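Local coordinates for putative methyl-accepting chemotaxis signal transduction protein (Campylobacter jejuni, PDB 6W3P) that probably senses amino-acid-like ligands through its periplasmic double Cache domain and passes the signal on to the chemotaxis machinery, at residues H74-L79 / V159-E164. Sequence-based numbering, arbitrary orientation. Where two conformers were deposited one is given.
Sequences HSINAL and VDIPSE. With SKJ (beta-methylnorleucine), chain C; SO4 (sulfate ion), chain D.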
ATOM      1  N   HIS A  74     -15.035 -11.479   2.541  1.00  8.96           N
ATOM      2  CA  HIS A  74     -15.940 -10.904   3.527  1.00 10.49           C
ATOM      3  C   HIS A  74     -15.212 -10.562   4.832  1.00  8.72           C
ATOM      4  O   HIS A  74     -15.477  -9.535   5.442  1.00 11.27           O
ATOM      5  CB  HIS A  74     -17.100 -11.827   3.856  1.00 11.97           C
ATOM      6  CG  HIS A  74     -18.063 -11.993   2.734  1.00 11.01           C
ATOM      7  ND1 HIS A  74     -18.968 -13.032   2.698  1.00 13.34           N
ATOM      8  CD2 HIS A  74     -18.368 -11.187   1.685  1.00 12.51           C
ATOM      9  CE1 HIS A  74     -19.785 -12.859   1.673  1.00 15.42           C
ATOM     10  NE2 HIS A  74     -19.458 -11.734   1.066  1.00 15.53           N
ATOM     11  N   SER A  75     -14.344 -11.464   5.284  1.00 10.51           N
ATOM     12  CA  SER A  75     -13.665 -11.276   6.569  1.00 11.47           C
ATOM     13  C   SER A  75     -12.959  -9.922   6.683  1.00 10.05           C
ATOM     14  O   SER A  75     -12.892  -9.355   7.776  1.00 12.04           O
ATOM     15  CB  SER A  75     -12.722 -12.428   6.822  1.00 10.11           C
ATOM     16  OG  SER A  75     -11.541 -12.326   6.098  1.00 11.22           O
ATOM     17  N   ILE A  76     -12.425  -9.400   5.581  0.55 11.68           N
ATOM     18  CA  ILE A  76     -11.711  -8.114   5.647  0.55 13.56           C
ATOM     19  C   ILE A  76     -12.343  -7.027   4.798  0.55 13.69           C
ATOM     20  O   ILE A  76     -11.811  -5.912   4.699  0.55 14.84           O
ATOM     21  CB  ILE A  76     -10.230  -8.256   5.292  0.55 16.01           C
ATOM     22  CG1 ILE A  76     -10.038  -8.683   3.824  0.55 13.51           C
ATOM     23  CG2 ILE A  76      -9.612  -9.258   6.235  0.55 16.37           C
ATOM     24  CD1 ILE A  76      -8.641  -8.441   3.322  0.55 14.29           C
ATOM     25  N   ASN A  77     -13.448  -7.381   4.150  1.00 13.01           N
ATOM     26  CA  ASN A  77     -14.114  -6.451   3.214  1.00 12.99           C
ATOM     27  C   ASN A  77     -13.150  -6.031   2.088  1.00 14.32           C
ATOM     28  O   ASN A  77     -13.100  -4.874   1.702  1.00 15.49           O
ATOM     29  CB  ASN A  77     -14.659  -5.234   3.953  1.00 13.22           C
ATOM     30  CG  ASN A  77     -15.572  -4.425   3.083  1.00 17.24           C
ATOM     31  OD1 ASN A  77     -16.315  -4.979   2.262  1.00 20.47           O
ATOM     32  ND2 ASN A  77     -15.578  -3.110   3.309  1.00 25.31           N
ATOM     33  N   ALA A  78     -12.479  -7.007   1.481  1.00 12.19           N
ATOM     34  CA  ALA A  78     -11.692  -6.747   0.262  1.00 11.83           C
ATOM     35  C   ALA A  78     -12.642  -6.471  -0.913  1.00 10.53           C
ATOM     36  O   ALA A  78     -13.809  -6.874  -0.910  1.00 13.76           O
ATOM     37  CB  ALA A  78     -10.775  -7.905  -0.049  1.00 10.72           C
ATOM     38  N   LEU A  79     -12.129  -5.808  -1.938  0.51 11.00           N
ATOM     39  CA  LEU A  79     -12.923  -5.539  -3.139  0.51 11.22           C
ATOM     40  C   LEU A  79     -13.033  -6.784  -4.012  0.51 10.14           C
ATOM     41  O   LEU A  79     -14.129  -7.174  -4.425  0.51 12.32           O
ATOM     42  CB  LEU A  79     -12.293  -4.420  -3.956  0.51 13.60           C
ATOM     43  CG  LEU A  79     -12.546  -3.034  -3.384  0.51 14.02           C
ATOM     44  CD1 LEU A  79     -11.741  -1.990  -4.150  0.51 17.52           C
ATOM     45  CD2 LEU A  79     -14.040  -2.719  -3.383  0.51 15.01           C
ATOM     46  N   VAL A 159      -5.472 -10.360  -4.222  1.00  9.30           N
ATOM     47  CA  VAL A 159      -6.349  -9.704  -3.262  1.00  9.86           C
ATOM     48  C   VAL A 159      -6.260  -8.195  -3.498  1.00  8.76           C
ATOM     49  O   VAL A 159      -5.150  -7.633  -3.482  1.00 10.48           O
ATOM     50  CB  VAL A 159      -5.903 -10.008  -1.817  1.00 10.08           C
ATOM     51  CG1 VAL A 159      -6.709  -9.194  -0.828  1.00 10.80           C
ATOM     52  CG2 VAL A 159      -5.946 -11.490  -1.508  1.00 11.04           C
ATOM     53  N   ASP A 160      -7.399  -7.581  -3.815  1.00 10.49           N
ATOM     54  CA  ASP A 160      -7.428  -6.152  -4.112  1.00  9.78           C
ATOM     55  C   ASP A 160      -8.050  -5.393  -2.934  1.00 10.94           C
ATOM     56  O   ASP A 160      -9.192  -5.655  -2.527  1.00 11.98           O
ATOM     57  CB  ASP A 160      -8.318  -5.868  -5.330  1.00 11.26           C
ATOM     58  CG  ASP A 160      -7.811  -6.436  -6.629  1.00 11.15           C
ATOM     59  OD1 ASP A 160      -6.656  -6.880  -6.690  1.00 12.50           O
ATOM     60  OD2 ASP A 160      -8.635  -6.417  -7.595  1.00 13.88           O
ATOM     61  N   ILE A 161      -7.295  -4.454  -2.402  1.00 11.21           N
ATOM     62  CA  ILE A 161      -7.732  -3.625  -1.296  1.00 10.69           C
ATOM     63  C   ILE A 161      -7.789  -2.176  -1.829  1.00 11.36           C
ATOM     64  O   ILE A 161      -6.853  -1.718  -2.490  1.00 15.33           O
ATOM     65  CB  ILE A 161      -6.741  -3.678  -0.117  1.00 11.75           C
ATOM     66  CG1 ILE A 161      -6.479  -5.132   0.347  1.00 11.85           C
ATOM     67  CG2 ILE A 161      -7.180  -2.772   1.039  1.00 13.49           C
ATOM     68  CD1 ILE A 161      -7.711  -5.852   0.807  1.00 13.93           C
ATOM     69  N   PRO A 162      -8.889  -1.431  -1.558  1.00 13.65           N
ATOM     70  CA  PRO A 162      -8.969  -0.043  -2.050  1.00 14.79           C
ATOM     71  C   PRO A 162      -7.805   0.783  -1.536  1.00 10.91           C
ATOM     72  O   PRO A 162      -7.492   0.753  -0.338  1.00 13.95           O
ATOM     73  CB  PRO A 162     -10.274   0.459  -1.456  1.00 16.41           C
ATOM     74  CG  PRO A 162     -11.084  -0.731  -1.162  1.00 17.50           C
ATOM     75  CD  PRO A 162     -10.110  -1.828  -0.846  1.00 15.63           C
ATOM     76  N   SER A 163      -7.106   1.471  -2.414  1.00 13.16           N
ATOM     77  CA  SER A 163      -6.044   2.371  -1.968  1.00 16.02           C
ATOM     78  C   SER A 163      -6.558   3.483  -1.076  1.00 13.74           C
ATOM     79  O   SER A 163      -5.826   3.897  -0.168  1.00 14.96           O
ATOM     80  CB  SER A 163      -5.275   2.950  -3.123  1.00 20.45           C
ATOM     81  OG  SER A 163      -6.177   3.600  -3.929  1.00 23.35           O
ATOM     82  N   GLU A 164      -7.845   3.790  -1.176  1.00 14.64           N
ATOM     83  CA  GLU A 164      -8.453   4.746  -0.257  1.00 14.60           C
ATOM     84  C   GLU A 164      -8.349   4.324   1.200  1.00 13.94           C
ATOM     85  O   GLU A 164      -8.318   5.164   2.094  1.00 15.67           O
ATOM     86  CB  GLU A 164      -9.928   5.002  -0.615  1.00 20.31           C
ATOM     87  CG  GLU A 164     -10.710   5.950   0.269  1.00 28.72           C
ATOM     88  CD  GLU A 164     -12.146   6.132  -0.204  1.00 47.07           C
ATOM     89  OE1 GLU A 164     -12.537   5.508  -1.222  1.00 53.87           O
ATOM     90  OE2 GLU A 164     -12.884   6.950   0.402  1.00 58.61           O
TER
HETATM   91  N   SKJ C 301      -7.684  -5.992 -10.112  1.00 15.97           N
HETATM   92  CA  SKJ C 301      -7.366  -7.123 -10.983  1.00 16.31           C
HETATM   93  C   SKJ C 301      -7.046  -6.519 -12.344  1.00 18.68           C
HETATM   94  O   SKJ C 301      -7.445  -5.374 -12.650  1.00 19.27           O
HETATM   95  CB  SKJ C 301      -8.478  -8.191 -11.014  1.00 17.81           C
HETATM   96  CG1 SKJ C 301      -8.063  -9.550 -11.621  1.00 16.67           C
HETATM   97  CG2 SKJ C 301      -9.736  -7.649 -11.661  1.00 19.83           C
HETATM   98  OXT SKJ C 301      -6.415  -7.226 -13.167  1.00 18.79           O
HETATM   99  CAA SKJ C 301     -12.225  -7.864 -11.938  1.00 27.39           C
HETATM  100  CAB SKJ C 301     -10.973  -8.479 -11.291  1.00 23.12           C
HETATM  101  S   SO4 D 302     -21.323  -9.567  -1.329  1.00 41.55           S
HETATM  102  O1  SO4 D 302     -20.252  -8.568  -1.063  1.00 38.35           O
HETATM  103  O2  SO4 D 302     -21.925  -9.408  -2.696  1.00 49.11           O
HETATM  104  O3  SO4 D 302     -20.685 -10.891  -1.270  1.00 27.82           O
HETATM  105  O4  SO4 D 302     -22.420  -9.465  -0.325  1.00 46.41           O
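Leu79 meets strand 152-162 with both backbone and side chain. Its N donates to Asp160 O (3.0 Å, N-H...O 149°). Its CB lies beside the same carbonyl, 3.6 Å from Asp160 O; CG, set anti to the carbonyl carbon (chi1 -77°), comes up to the CG-CD side of the Pro162 ring, with Leu79 CG 3.5 Å from Pro162 CG in one of two Leu79 conformers, and CD1 ends against the same side of the ring. Ala78 CB packs on Ile161 CD1 (3.8 Å), which also receives Ile76 CD1 at 3.7 Å in one of two Ile76 conformers, the two isoleucine side chains crossing at about a right angle. Just before, Asn77 with positive phi ends helix 58-76 in a Schellman motif and turns the chain into strand 80-84. Asp160 OD2, beside this junction, accepts a hydrogen bond from the N of bound beta-methylnorleucine (2.7 Å) and another from Asn80 ND2, while Thr142 and Tyr82 hold OD1; Asp133 and Tyr131 bind the ligand too. Helix end and central antiparallel strands thus join beside the ligand site, as in the membrane-distal module of a double Cache (dCache) sensor, where an aspartate typically binds the amino group.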